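Local coordinates for Slr1951 protein (Synechocystis sp., PDB 3HX1), which is of unknown function but contains an FHA domain, a fold that in related proteins recognises phosphothreonine peptides, and so may bind phosphorylated partners, at residues A[14-18]-A[107-111]. Numbering follows the deposited sequence.
Sequences LIILD and QVSVR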
ATOM      1  N   LEU A  14       6.236   2.821  -5.836  1.00 45.88           N
ATOM      2  CA  LEU A  14       5.782   2.712  -4.461  1.00 44.50           C
ATOM      3  C   LEU A  14       6.985   2.689  -3.512  1.00 45.69           C
ATOM      4  O   LEU A  14       7.766   1.729  -3.530  1.00 44.49           O
ATOM      5  CB  LEU A  14       4.967   1.424  -4.294  1.00 36.76           C
ATOM      6  CG  LEU A  14       3.844   1.438  -3.259  1.00 39.05           C
ATOM      7  CD1 LEU A  14       2.859   2.549  -3.610  1.00 39.44           C
ATOM      8  CD2 LEU A  14       3.141   0.090  -3.229  1.00 37.27           C
ATOM      9  N   ILE A  15       7.147   3.738  -2.703  1.00 43.48           N
ATOM     10  CA  ILE A  15       8.245   3.781  -1.740  1.00 44.54           C
ATOM     11  C   ILE A  15       7.752   3.158  -0.433  1.00 44.40           C
ATOM     12  O   ILE A  15       6.914   3.726   0.276  1.00 42.62           O
ATOM     13  CB  ILE A  15       8.724   5.224  -1.456  1.00 38.04           C
ATOM     14  CG1 ILE A  15       9.184   5.890  -2.753  1.00 36.53           C
ATOM     15  CG2 ILE A  15       9.872   5.211  -0.444  1.00 28.54           C
ATOM     16  CD1 ILE A  15       8.056   6.482  -3.554  1.00 40.89           C
ATOM     17  N   ILE A  16       8.275   1.982  -0.119  1.00 36.60           N
ATOM     18  CA  ILE A  16       7.875   1.262   1.080  1.00 36.20           C
ATOM     19  C   ILE A  16       8.877   1.385   2.220  1.00 35.90           C
ATOM     20  O   ILE A  16      10.082   1.200   2.033  1.00 39.34           O
ATOM     21  CB  ILE A  16       7.671  -0.236   0.763  1.00 33.22           C
ATOM     22  CG1 ILE A  16       6.583  -0.381  -0.306  1.00 43.16           C
ATOM     23  CG2 ILE A  16       7.307  -1.004   2.038  1.00 31.59           C
ATOM     24  CD1 ILE A  16       6.512  -1.742  -0.916  1.00 42.30           C
ATOM     25  N   LEU A  17       8.359   1.691   3.405  1.00 41.22           N
ATOM     26  CA  LEU A  17       9.186   1.825   4.594  1.00 43.48           C
ATOM     27  C   LEU A  17       8.679   0.892   5.679  1.00 44.29           C
ATOM     28  O   LEU A  17       7.560   1.055   6.166  1.00 43.04           O
ATOM     29  CB  LEU A  17       9.147   3.257   5.115  1.00 44.55           C
ATOM     30  CG  LEU A  17       9.896   3.445   6.435  1.00 47.66           C
ATOM     31  CD1 LEU A  17      11.347   3.022   6.247  1.00 43.94           C
ATOM     32  CD2 LEU A  17       9.806   4.889   6.890  1.00 37.83           C
ATOM     33  N   ASP A  18       9.503  -0.079   6.060  1.00 40.29           N
ATOM     34  CA  ASP A  18       9.128  -1.029   7.101  1.00 42.68           C
ATOM     35  C   ASP A  18      10.353  -1.587   7.812  1.00 36.72           C
ATOM     36  O   ASP A  18      11.467  -1.120   7.602  1.00 43.24           O
ATOM     37  CB  ASP A  18       8.325  -2.178   6.501  1.00 40.75           C
ATOM     38  CG  ASP A  18       9.023  -2.819   5.308  1.00 45.22           C
ATOM     39  OD1 ASP A  18      10.253  -2.630   5.143  1.00 58.06           O
ATOM     40  OD2 ASP A  18       8.339  -3.527   4.540  1.00 29.13           O
ATOM     41  N   GLN A 107       5.126   3.118  12.623  1.00 99.00           N
ATOM     42  CA  GLN A 107       6.408   3.060  11.921  1.00 94.68           C
ATOM     43  C   GLN A 107       6.371   2.510  10.485  1.00 81.03           C
ATOM     44  O   GLN A 107       7.416   2.352   9.860  1.00 76.92           O
ATOM     45  CB  GLN A 107       7.408   2.232  12.743  1.00 99.00           C
ATOM     46  CG  GLN A 107       8.846   2.688  12.612  1.00 99.00           C
ATOM     47  CD  GLN A 107       9.099   3.965  13.382  1.00 99.00           C
ATOM     48  OE1 GLN A 107       8.333   4.926  13.280  1.00 99.00           O
ATOM     49  NE2 GLN A 107      10.178   3.988  14.158  1.00 99.00           N
ATOM     50  N   VAL A 108       5.193   2.222   9.942  1.00 69.04           N
ATOM     51  CA  VAL A 108       5.139   1.680   8.581  1.00 61.89           C
ATOM     52  C   VAL A 108       4.195   2.427   7.641  1.00 59.27           C
ATOM     53  O   VAL A 108       3.098   2.802   8.017  1.00 56.24           O
ATOM     54  CB  VAL A 108       4.765   0.194   8.605  1.00 66.70           C
ATOM     55  CG1 VAL A 108       3.389   0.005   9.218  1.00 85.72           C
ATOM     56  CG2 VAL A 108       4.816  -0.363   7.204  1.00 57.58           C
ATOM     57  N   SER A 109       4.626   2.599   6.393  1.00 60.37           N
ATOM     58  CA  SER A 109       3.885   3.386   5.415  1.00 51.29           C
ATOM     59  C   SER A 109       4.394   3.265   3.980  1.00 38.85           C
ATOM     60  O   SER A 109       5.549   2.913   3.766  1.00 40.41           O
ATOM     61  CB  SER A 109       4.027   4.839   5.814  1.00 46.29           C
ATOM     62  OG  SER A 109       5.351   5.284   5.517  1.00 45.92           O
ATOM     63  N   VAL A 110       3.536   3.590   3.009  1.00 48.35           N
ATOM     64  CA  VAL A 110       3.927   3.560   1.605  1.00 46.70           C
ATOM     65  C   VAL A 110       3.611   4.887   0.931  1.00 51.08           C
ATOM     66  O   VAL A 110       2.495   5.410   1.043  1.00 43.28           O
ATOM     67  CB  VAL A 110       3.209   2.438   0.801  1.00 34.08           C
ATOM     68  CG1 VAL A 110       3.527   1.077   1.396  1.00 37.54           C
ATOM     69  CG2 VAL A 110       1.714   2.685   0.764  1.00 37.87           C
ATOM     70  N   ARG A 111       4.606   5.443   0.251  1.00 48.09           N
ATOM     71  CA  ARG A 111       4.418   6.689  -0.462  1.00 46.62           C
ATOM     72  C   ARG A 111       4.273   6.321  -1.919  1.00 45.78           C
ATOM     73  O   ARG A 111       4.877   5.354  -2.380  1.00 43.03           O
ATOM     74  CB  ARG A 111       5.619   7.618  -0.293  1.00 60.52           C
ATOM     75  CG  ARG A 111       5.711   8.287   1.064  1.00 75.72           C
ATOM     76  CD  ARG A 111       6.543   9.562   0.989  1.00 81.70           C
ATOM     77  NE  ARG A 111       5.985  10.522   0.035  1.00 89.06           N
ATOM     78  CZ  ARG A 111       6.565  10.859  -1.115  1.00 93.41           C
ATOM     79  NH1 ARG A 111       7.726  10.315  -1.458  1.00 94.45           N
ATOM     80  NH2 ARG A 111       5.984  11.740  -1.923  1.00 89.43           N
TER
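R111, I15 and L17 lose the most surface where strand 14-18 runs antiparallel to strand 109-111, the axes of these two short strands 4.6 Å apart at closest and their directions 159° from each other. I15 and R111 form a hydrogen-bonded pair: I15 N donates to R111 O (2.8 Å) and R111 N to I15 O (2.9 Å), bringing I15 CB and R111 CB to 4.1 Å. Their side chains rise from the same face of the sheet, and the I15 CD1 methyl lies obliquely by the R111 guanidinium, whose NH1 forms a salt bridge with E113. Two residues on, L17 N donates to S109 O (3.1 Å), while the return bond from S109 N to L17 O is weak at 3.3 Å; L17 CB approaches S109 OG to 4.3 Å on that same partly exposed face. The pairing joins the first and last strands of the FHA β-sandwich, 11-18 and 109-115, side by side within one sheet, with strands 21-27 and 101-103 flanking them. On the buried face, the non-hydrogen-bonded pair I16 and V110 meets through I16 CG1 and V110 CG1 (3.8 Å), and L14 CG packs against V110 CB (4.2 Å). I42 of the second sheet touches both L14 and I16. Toward the loop end, V108 CG2 comes within 4.0 Å of D18 CB, while the D18 carboxylate accepts hydrogen bonds from the backbone N atoms of A20 and K45.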